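Side-chain contacts in SusD-like protein BACOVA_02651 (Bacteroides ovatus, PDB 5E75), which binds polysaccharide at the bacterial cell surface and probably captures xyloglucan before its transport into the periplasm for degradation: residues S328-K331 with K332-G336; F63-T66 with A67-N71; I486-A490 with E491-L495. All coordinates share one frame; numbering follows the deposited sequence.

Contact 1: residues S328-K331 with K332-G336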
ATOM      1  N   SER A 328       4.456   1.593  20.785  1.00 10.25           N
ATOM      2  CA  SER A 328       4.105   0.664  19.720  1.00 10.28           C
ATOM      3  C   SER A 328       4.814   1.048  18.415  1.00 10.17           C
ATOM      4  O   SER A 328       4.176   1.207  17.371  1.00  9.80           O
ATOM      5  CB  SER A 328       2.581   0.595  19.555  1.00  9.82           C
ATOM      6  OG  SER A 328       2.008   1.885  19.498  1.00 10.11           O
ATOM      7  N   PRO A 329       6.144   1.191  18.454  1.00  9.15           N
ATOM      8  CA  PRO A 329       6.838   1.630  17.244  1.00 10.10           C
ATOM      9  C   PRO A 329       6.759   0.600  16.112  1.00  9.43           C
ATOM     10  O   PRO A 329       6.471  -0.588  16.310  1.00  9.14           O
ATOM     11  CB  PRO A 329       8.273   1.850  17.732  1.00  9.56           C
ATOM     12  CG  PRO A 329       8.431   0.979  18.962  1.00 11.05           C
ATOM     13  CD  PRO A 329       7.067   0.958  19.588  1.00  8.75           C
ATOM     14  N   ILE A 330       7.033   1.085  14.913  1.00  9.72           N
ATOM     15  CA  ILE A 330       6.910   0.283  13.711  1.00  9.15           C
ATOM     16  C   ILE A 330       7.965  -0.839  13.686  1.00  9.11           C
ATOM     17  O   ILE A 330       9.155  -0.595  13.904  1.00 10.12           O
ATOM     18  CB  ILE A 330       7.038   1.177  12.457  1.00  9.52           C
ATOM     19  CG1 ILE A 330       5.923   2.234  12.402  1.00 10.60           C
ATOM     20  CG2 ILE A 330       7.049   0.335  11.187  1.00  9.47           C
ATOM     21  CD1 ILE A 330       6.184   3.340  11.408  1.00 13.29           C
ATOM     22  N   LYS A 331       7.530  -2.059  13.370  1.00  8.93           N
ATOM     23  CA  LYS A 331       8.430  -3.165  13.042  1.00  8.08           C
ATOM     24  C   LYS A 331       8.491  -3.439  11.539  1.00  9.21           C
ATOM     25  O   LYS A 331       9.564  -3.678  10.993  1.00  9.35           O
ATOM     26  CB  LYS A 331       8.038  -4.450  13.786  1.00 10.20           C
ATOM     27  CG  LYS A 331       8.776  -5.729  13.287  1.00  9.27           C
ATOM     28  CD  LYS A 331      10.279  -5.686  13.513  1.00  9.78           C
ATOM     29  CE  LYS A 331      11.012  -6.700  12.639  1.00 11.74           C
ATOM     30  NZ  LYS A 331      10.981  -6.293  11.213  1.00 10.90           N
ATOM     31  N   LYS A 332       7.356  -3.422  10.852  1.00  8.40           N
ATOM     32  CA  LYS A 332       7.350  -3.678   9.418  1.00  8.76           C
ATOM     33  C   LYS A 332       8.009  -2.554   8.644  1.00  7.99           C
ATOM     34  O   LYS A 332       7.569  -1.415   8.716  1.00  9.83           O
ATOM     35  CB  LYS A 332       5.930  -3.883   8.922  1.00  8.13           C
ATOM     36  CG  LYS A 332       5.876  -4.389   7.492  1.00  9.27           C
ATOM     37  CD  LYS A 332       4.446  -4.657   7.002  1.00  9.26           C
ATOM     38  CE  LYS A 332       3.759  -5.793   7.736  1.00  8.62           C
ATOM     39  NZ  LYS A 332       2.340  -5.965   7.253  1.00  9.21           N
ATOM     40  N   GLY A 333       9.063  -2.882   7.895  1.00  8.48           N
ATOM     41  CA  GLY A 333       9.896  -1.878   7.251  1.00  9.69           C
ATOM     42  C   GLY A 333      11.162  -1.552   8.033  1.00  8.74           C
ATOM     43  O   GLY A 333      11.965  -0.729   7.584  1.00 10.22           O
ATOM     44  N   VAL A 334      11.346  -2.194   9.184  1.00  9.20           N
ATOM     45  CA  VAL A 334      12.499  -1.974  10.056  1.00  9.24           C
ATOM     46  C   VAL A 334      13.183  -3.341  10.140  1.00  9.36           C
ATOM     47  O   VAL A 334      12.834  -4.179  10.977  1.00 10.49           O
ATOM     48  CB  VAL A 334      12.025  -1.456  11.431  1.00  9.12           C
ATOM     49  CG1 VAL A 334      13.197  -1.327  12.410  1.00 11.09           C
ATOM     50  CG2 VAL A 334      11.342  -0.129  11.260  1.00  9.65           C
ATOM     51  N   PRO A 335      14.148  -3.590   9.249  1.00 11.01           N
ATOM     52  CA  PRO A 335      14.666  -4.951   9.070  1.00 11.20           C
ATOM     53  C   PRO A 335      15.836  -5.318   9.983  1.00 10.99           C
ATOM     54  O   PRO A 335      16.404  -6.412   9.850  1.00 10.60           O
ATOM     55  CB  PRO A 335      15.115  -4.943   7.616  1.00 12.91           C
ATOM     56  CG  PRO A 335      15.603  -3.559   7.407  1.00 12.89           C
ATOM     57  CD  PRO A 335      14.643  -2.684   8.196  1.00 11.49           C
ATOM     58  N   GLY A 336      16.184  -4.418  10.894  1.00 10.31           N
ATOM     59  CA  GLY A 336      17.309  -4.644  11.783  1.00 11.32           C
ATOM     60  C   GLY A 336      18.562  -3.925  11.321  1.00 11.36           C
ATOM     61  O   GLY A 336      18.522  -3.017  10.484  1.00 11.21           O
TER
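Ile330 meets the turn that follows it through its CG2 branch. This methyl presses on the carbonyl of Lys332, with CG2 only 3.1 Å from Lys332 O, and looks across at Val334, CG2 to CG2 4.3 Å. The CG1 arm leads away. A branched aliphatic residue suits the place, since both Ile330 and Val334 also lie against Leu266 of helix 263-266. Lys331 comes next and opens a type II beta turn that ends at Val334. Its carbonyl oxygen accepts the closing bond, Val334 N to Lys331 O 2.9 Å, and Val334 CB rests 3.3 Å from that same Lys331 O. Within the turn Gly333 takes a positive phi of 98°, where a side chain would collide with the carbonyl oxygen of Lys332. The Lys331 chain starts out anti to the backbone N (chi1 169°), then bends at chi2 and chi4 and curls over the turn. NZ thus reaches Val334 O at 2.8 Å, approaching from above the carbonyl plane. Lys332 NZ is instead held by a salt bridge to Glu418 and hydrogen bonds to Gly416 O and Tyr230 OH. The chemistry is therefore divided between the two lysines: one is tied to the surrounding fold, while the other spends an ammonium N-H on its own turn. A long, flexible donor can span the turn in this way and satisfy a backbone oxygen that the turn bond leaves unused.

Contact 2: residues F63-T66 with A67-N71; sequences FQVT and ALDEN
Val65 has CG1 anti to its backbone N (chi1 -178°), which sets this methyl against the methylene of Asp69, 3.9 Å from Asp69 CB. In Asp69 the carboxylate carbon is likewise anti to the backbone N (chi1 -161°), and this swings the carboxylate toward Asn71 N. The two side chains cross at about a right angle. From Thr66 to Asp69 the chain makes a type I beta turn, closed by Asp69 N to Thr66 O at 3.1 Å. Thr66 turns its hydroxyl back over the turn, where OG1 accepts a weak, bent bond of 3.4 Å from Leu68 N. The Asp69 carboxylate divides its work. OD1 takes Asn71 N at 2.9 Å on its anti lone pair and Asn71 ND2 at 3.0 Å on its syn lone pair. OD2 is bonded to Gln59 NE2 and receives a water at 2.7 Å; that water in turn accepts from Thr66 N, so it ties the carboxylate to the start of the turn. With both oxygens engaged, the group can hardly rotate. Replacing Asp69 by an alanine removes the carboxylate, which would probably leave Asn71 N uncapped and Asn71 ND2 and Gln59 NE2 without this acceptor. Aspartate is short enough to fold onto the N-H two residues ahead, forming an Asx turn. The arrangement is a classic N-cap, leading from a beta turn into the long helix 70-95 of the helix-rich, TPR-related SusD scaffold.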
ATOM      1  N   PHE A  63      -7.531  14.307   9.413  1.00 11.03           N
ATOM      2  CA  PHE A  63      -8.275  14.963   8.334  1.00 11.29           C
ATOM      3  C   PHE A  63      -8.198  16.488   8.393  1.00 13.98           C
ATOM      4  O   PHE A  63      -9.210  17.189   8.300  1.00 14.62           O
ATOM      5  CB  PHE A  63      -9.726  14.466   8.255  1.00 12.64           C
ATOM      6  CG  PHE A  63      -9.841  13.034   7.831  1.00 11.20           C
ATOM      7  CD1 PHE A  63      -9.892  12.701   6.488  1.00 11.28           C
ATOM      8  CD2 PHE A  63      -9.868  12.022   8.766  1.00 11.13           C
ATOM      9  CE1 PHE A  63      -9.974  11.387   6.086  1.00 12.19           C
ATOM     10  CE2 PHE A  63      -9.968  10.694   8.385  1.00 11.15           C
ATOM     11  CZ  PHE A  63     -10.009  10.372   7.036  1.00 13.01           C
ATOM     12  N   GLN A  64      -6.978  16.993   8.527  1.00 12.56           N
ATOM     13  CA  GLN A  64      -6.742  18.429   8.538  1.00 13.22           C
ATOM     14  C   GLN A  64      -5.630  18.839   7.568  1.00 12.36           C
ATOM     15  O   GLN A  64      -4.919  19.809   7.787  1.00 14.10           O
ATOM     16  CB  GLN A  64      -6.424  18.884   9.957  1.00 15.38           C
ATOM     17  CG  GLN A  64      -7.558  18.607  10.937  1.00 19.02           C
ATOM     18  CD  GLN A  64      -7.166  18.870  12.368  1.00 25.46           C
ATOM     19  OE1 GLN A  64      -6.702  17.977  13.067  1.00 25.63           O
ATOM     20  NE2 GLN A  64      -7.346  20.108  12.812  1.00 31.18           N
ATOM     21  N   VAL A  65      -5.510  18.110   6.465  1.00 12.25           N
ATOM     22  CA  VAL A  65      -4.483  18.400   5.467  1.00 13.36           C
ATOM     23  C   VAL A  65      -4.814  19.672   4.682  1.00 13.27           C
ATOM     24  O   VAL A  65      -5.964  19.905   4.318  1.00 14.52           O
ATOM     25  CB  VAL A  65      -4.320  17.225   4.485  1.00 11.04           C
ATOM     26  CG1 VAL A  65      -3.201  17.508   3.466  1.00 13.98           C
ATOM     27  CG2 VAL A  65      -4.025  15.946   5.227  1.00 12.58           C
ATOM     28  N   THR A  66      -3.800  20.500   4.449  1.00 13.38           N
ATOM     29  CA  THR A  66      -3.956  21.693   3.619  1.00 14.73           C
ATOM     30  C   THR A  66      -3.333  21.457   2.250  1.00 13.86           C
ATOM     31  O   THR A  66      -2.504  20.565   2.063  1.00 14.19           O
ATOM     32  CB  THR A  66      -3.291  22.931   4.229  1.00 18.34           C
ATOM     33  OG1 THR A  66      -1.872  22.856   4.043  1.00 27.73           O
ATOM     34  CG2 THR A  66      -3.601  23.053   5.710  1.00 22.48           C
ATOM     35  N   ALA A  67      -3.741  22.272   1.285  1.00 16.24           N
ATOM     36  CA  ALA A  67      -3.267  22.138  -0.089  1.00 14.98           C
ATOM     37  C   ALA A  67      -1.772  22.382  -0.249  1.00 16.17           C
ATOM     38  O   ALA A  67      -1.197  21.965  -1.261  1.00 15.64           O
ATOM     39  CB  ALA A  67      -4.040  23.065  -0.997  1.00 16.14           C
ATOM     40  N   LEU A  68      -1.146  23.040   0.727  1.00 16.57           N
ATOM     41  CA  LEU A  68       0.297  23.303   0.680  1.00 15.85           C
ATOM     42  C   LEU A  68       1.171  22.134   1.139  1.00 14.75           C
ATOM     43  O   LEU A  68       2.392  22.181   1.017  1.00 17.87           O
ATOM     44  CB  LEU A  68       0.642  24.528   1.533  1.00 22.02           C
ATOM     45  CG  LEU A  68       0.658  25.878   0.819  1.00 28.44           C
ATOM     46  CD1 LEU A  68       0.945  26.964   1.841  1.00 31.18           C
ATOM     47  CD2 LEU A  68       1.692  25.934  -0.322  1.00 31.51           C
ATOM     48  N   ASP A  69       0.552  21.084   1.658  1.00 15.38           N
ATOM     49  CA  ASP A  69       1.294  19.973   2.227  1.00 14.78           C
ATOM     50  C   ASP A  69       2.280  19.346   1.225  1.00 14.49           C
ATOM     51  O   ASP A  69       1.916  18.985   0.092  1.00 14.05           O
ATOM     52  CB  ASP A  69       0.315  18.922   2.735  1.00 13.09           C
ATOM     53  CG  ASP A  69       0.933  17.988   3.728  1.00 16.91           C
ATOM     54  OD1 ASP A  69       1.730  17.126   3.314  1.00 15.77           O
ATOM     55  OD2 ASP A  69       0.601  18.107   4.936  1.00 15.71           O
ATOM     56  N   GLU A  70       3.527  19.195   1.658  1.00 13.74           N
ATOM     57  CA  GLU A  70       4.587  18.670   0.792  1.00 14.45           C
ATOM     58  C   GLU A  70       4.321  17.224   0.368  1.00 14.27           C
ATOM     59  O   GLU A  70       4.782  16.780  -0.678  1.00 14.28           O
ATOM     60  CB  GLU A  70       5.952  18.784   1.486  1.00 16.42           C
ATOM     61  CG  GLU A  70       6.112  17.937   2.747  1.00 29.43           C
ATOM     62  CD  GLU A  70       5.747  18.684   4.025  1.00 39.40           C
ATOM     63  OE1 GLU A  70       4.952  19.653   3.959  1.00 38.63           O
ATOM     64  OE2 GLU A  70       6.266  18.303   5.098  1.00 34.77           O
ATOM     65  N   ASN A  71       3.563  16.485   1.158  1.00 13.24           N
ATOM     66  CA  ASN A  71       3.250  15.122   0.780  1.00 12.89           C
ATOM     67  C   ASN A  71       2.337  15.061  -0.435  1.00 13.09           C
ATOM     68  O   ASN A  71       2.427  14.119  -1.215  1.00 13.68           O
ATOM     69  CB  ASN A  71       2.606  14.374   1.947  1.00 13.32           C
ATOM     70  CG  ASN A  71       3.578  14.120   3.059  1.00 14.79           C
ATOM     71  OD1 ASN A  71       4.516  13.340   2.910  1.00 16.49           O
ATOM     72  ND2 ASN A  71       3.394  14.810   4.172  1.00 16.18           N
TER
HETATM   73  O   HOH W   1      -1.175  20.020   5.697  1.00 16.85           O

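Contact 3: residues I486-A490 with E491-L495; sequences INIEA and EDIFL
Asp492 and Glu489 are joined by a reciprocal pair of hydrogen bonds. Asp492 N gives to Glu489 O at 2.9 Å, and the Asp492 carboxylate folds back so that OD2 accepts from Glu489 N, also at 2.9 Å, with its anti lone pair. CG of Asp492 lies beside its own backbone N (chi1 -66°), which aims the carboxylate back down the chain. A second backbone bond, Ile493 N to Ala490 O, is nearly straight at 171°. Both backbone bonds span three residues. Ala490 O also receives water 4, which accepts from Phe494 N and sits in plane at the edge of the Phe494 ring, carrying the bonding one residue past the turn.

The charges form a second group. Glu489 OE1 is 4.6 Å from Asp492 OD2 and 4.6 Å from Glu491 OE1. One water donates to the first pair of oxygens and another to the second, so water hydrogens lie between like charges. A magnesium ion about 4 Å from the Glu489 side chain would probably ease the repulsion further.

The apolar group is turned the other way. Ile488 CG2 meets Ile493 CD1 at 3.8 Å, the side chains crossing at about a right angle. Both lean on Phe440 of helix 433-441, and Ile493 reaches Trp422 and Phe429 of helix 421-431, where a branched aliphatic side chain packs against aromatic ones. The arrangement is that of a single-turn helix, 490-493, with an acidic outer side and an apolar inner side seated on the helical body of the SusD fold.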
ATOM      1  N   ILE A 486     -11.964  16.454  14.608  1.00 33.94           N
ATOM      2  CA  ILE A 486     -12.783  16.898  13.497  1.00 27.74           C
ATOM      3  C   ILE A 486     -13.873  15.862  13.263  1.00 19.69           C
ATOM      4  O   ILE A 486     -13.596  14.667  13.329  1.00 20.21           O
ATOM      5  CB  ILE A 486     -11.883  17.074  12.233  1.00 33.50           C
ATOM      6  CG1 ILE A 486     -11.377  18.515  12.165  1.00 36.28           C
ATOM      7  CG2 ILE A 486     -12.602  16.717  10.936  1.00 25.82           C
ATOM      8  CD1 ILE A 486     -10.502  18.898  13.329  1.00 36.58           C
ATOM      9  N   ASN A 487     -15.106  16.315  13.021  1.00 13.80           N
ATOM     10  CA  ASN A 487     -16.159  15.439  12.514  1.00 14.32           C
ATOM     11  C   ASN A 487     -15.875  15.163  11.036  1.00 13.96           C
ATOM     12  O   ASN A 487     -15.933  16.059  10.191  1.00 15.12           O
ATOM     13  CB  ASN A 487     -17.544  16.079  12.691  1.00 14.02           C
ATOM     14  CG  ASN A 487     -18.639  15.293  12.026  1.00 16.34           C
ATOM     15  OD1 ASN A 487     -18.773  14.101  12.245  1.00 21.39           O
ATOM     16  ND2 ASN A 487     -19.430  15.963  11.199  1.00 19.80           N
ATOM     17  N   ILE A 488     -15.533  13.922  10.734  1.00 11.94           N
ATOM     18  CA  ILE A 488     -15.088  13.554   9.392  1.00 12.15           C
ATOM     19  C   ILE A 488     -16.316  13.411   8.517  1.00 10.79           C
ATOM     20  O   ILE A 488     -17.240  12.652   8.837  1.00 11.87           O
ATOM     21  CB  ILE A 488     -14.275  12.248   9.434  1.00  9.49           C
ATOM     22  CG1 ILE A 488     -13.090  12.418  10.392  1.00 11.28           C
ATOM     23  CG2 ILE A 488     -13.772  11.885   8.041  1.00 10.63           C
ATOM     24  CD1 ILE A 488     -12.484  11.113  10.879  1.00 11.07           C
ATOM     25  N   GLU A 489     -16.308  14.147   7.411  1.00 11.04           N
ATOM     26  CA  GLU A 489     -17.421  14.197   6.477  1.00 12.10           C
ATOM     27  C   GLU A 489     -16.984  13.806   5.070  1.00 11.70           C
ATOM     28  O   GLU A 489     -15.793  13.655   4.804  1.00 11.49           O
ATOM     29  CB  GLU A 489     -17.994  15.612   6.463  1.00 13.41           C
ATOM     30  CG  GLU A 489     -18.627  16.029   7.787  1.00 14.93           C
ATOM     31  CD  GLU A 489     -19.207  17.421   7.718  1.00 23.76           C
ATOM     32  OE1 GLU A 489     -18.439  18.354   7.445  1.00 20.48           O
ATOM     33  OE2 GLU A 489     -20.436  17.574   7.919  1.00 26.04           O
ATOM     34  N   ALA A 490     -17.946  13.671   4.165  1.00 12.51           N
ATOM     35  CA  ALA A 490     -17.647  13.248   2.802  1.00 11.58           C
ATOM     36  C   ALA A 490     -16.596  14.139   2.144  1.00 11.74           C
ATOM     37  O   ALA A 490     -15.691  13.639   1.462  1.00 12.59           O
ATOM     38  CB  ALA A 490     -18.918  13.236   1.968  1.00 13.83           C
ATOM     39  N   GLU A 491     -16.694  15.450   2.350  1.00 11.84           N
ATOM     40  CA  GLU A 491     -15.782  16.394   1.717  1.00 12.01           C
ATOM     41  C   GLU A 491     -14.334  16.238   2.194  1.00 13.48           C
ATOM     42  O   GLU A 491     -13.412  16.711   1.534  1.00 14.97           O
ATOM     43  CB  GLU A 491     -16.231  17.845   1.958  1.00 15.06           C
ATOM     44  CG  GLU A 491     -17.539  18.263   1.279  1.00 19.27           C
ATOM     45  CD  GLU A 491     -18.789  17.549   1.807  1.00 29.67           C
ATOM     46  OE1 GLU A 491     -18.873  17.199   3.022  1.00 25.90           O
ATOM     47  OE2 GLU A 491     -19.706  17.339   0.980  1.00 37.82           O
ATOM     48  N   ASP A 492     -14.126  15.557   3.316  1.00 11.38           N
ATOM     49  CA  ASP A 492     -12.787  15.377   3.866  1.00 10.02           C
ATOM     50  C   ASP A 492     -11.992  14.236   3.248  1.00 10.57           C
ATOM     51  O   ASP A 492     -10.768  14.188   3.384  1.00 11.60           O
ATOM     52  CB  ASP A 492     -12.856  15.135   5.379  1.00 12.04           C
ATOM     53  CG  ASP A 492     -13.374  16.339   6.141  1.00 14.42           C
ATOM     54  OD1 ASP A 492     -12.690  17.378   6.132  1.00 14.05           O
ATOM     55  OD2 ASP A 492     -14.460  16.243   6.768  1.00 14.38           O
ATOM     56  N   ILE A 493     -12.669  13.325   2.575  1.00 10.18           N
ATOM     57  CA  ILE A 493     -12.037  12.050   2.247  1.00  9.52           C
ATOM     58  C   ILE A 493     -10.990  12.169   1.145  1.00  9.48           C
ATOM     59  O   ILE A 493      -9.846  11.751   1.346  1.00  9.86           O
ATOM     60  CB  ILE A 493     -13.080  10.969   1.909  1.00 11.05           C
ATOM     61  CG1 ILE A 493     -14.080  10.804   3.059  1.00 10.43           C
ATOM     62  CG2 ILE A 493     -12.405   9.631   1.605  1.00 10.71           C
ATOM     63  CD1 ILE A 493     -13.464  10.594   4.440  1.00 12.19           C
ATOM     64  N   PHE A 494     -11.372  12.728   0.002  1.00  8.79           N
ATOM     65  CA  PHE A 494     -10.429  12.953  -1.082  1.00  9.27           C
ATOM     66  C   PHE A 494      -9.598  14.188  -0.772  1.00 11.29           C
ATOM     67  O   PHE A 494     -10.103  15.189  -0.254  1.00 13.36           O
ATOM     68  CB  PHE A 494     -11.179  13.056  -2.406  1.00  9.45           C
ATOM     69  CG  PHE A 494     -11.723  11.733  -2.886  1.00  9.17           C
ATOM     70  CD1 PHE A 494     -12.923  11.213  -2.420  1.00 10.96           C
ATOM     71  CD2 PHE A 494     -10.992  10.988  -3.788  1.00 10.11           C
ATOM     72  CE1 PHE A 494     -13.379   9.988  -2.877  1.00 12.95           C
ATOM     73  CE2 PHE A 494     -11.437   9.794  -4.251  1.00 10.84           C
ATOM     74  CZ  PHE A 494     -12.633   9.274  -3.787  1.00 12.11           C
ATOM     75  N   LEU A 495      -8.304  14.101  -1.057  1.00 10.61           N
ATOM     76  CA  LEU A 495      -7.358  15.164  -0.744  1.00 11.82           C
ATOM     77  C   LEU A 495      -7.380  16.277  -1.792  1.00 11.26           C
ATOM     78  O   LEU A 495      -7.774  16.058  -2.919  1.00 11.95           O
ATOM     79  CB  LEU A 495      -5.960  14.559  -0.622  1.00 13.19           C
ATOM     80  CG  LEU A 495      -5.801  13.790   0.703  1.00 12.69           C
ATOM     81  CD1 LEU A 495      -4.702  12.729   0.690  1.00 17.37           C
ATOM     82  CD2 LEU A 495      -5.572  14.766   1.841  1.00 13.44           C
TER
HETATM   83  O   HOH W   2     -15.686  18.543   7.352  1.00 16.77           O
HETATM   84  O   HOH W   3     -18.146  19.040   4.774  1.00 25.39           O
HETATM   85  O   HOH W   4     -14.003  13.892  -0.582  1.00 15.71           O

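How the contacts relate
Contacts 2 and 3, far apart in sequence, are neighbours in space, with centres about 13 Å apart. They meet directly: Phe63 CD2 lies 3.5 Å from Ile488 CD1, and Val65 CB lies 3.8 Å from Leu495 CD2. Tris, probably from the crystallisation liquor, is hydrogen-bonded to backbone oxygens of Phe63 and Val65 in contact 2 and of Phe494 in contact 3, so bound solute bridges the two contacts; such molecules often mark pockets. Contact 1 is separate, its centre about 26 Å from that of contact 2 and about 30 Å from that of contact 3, and it touches neither.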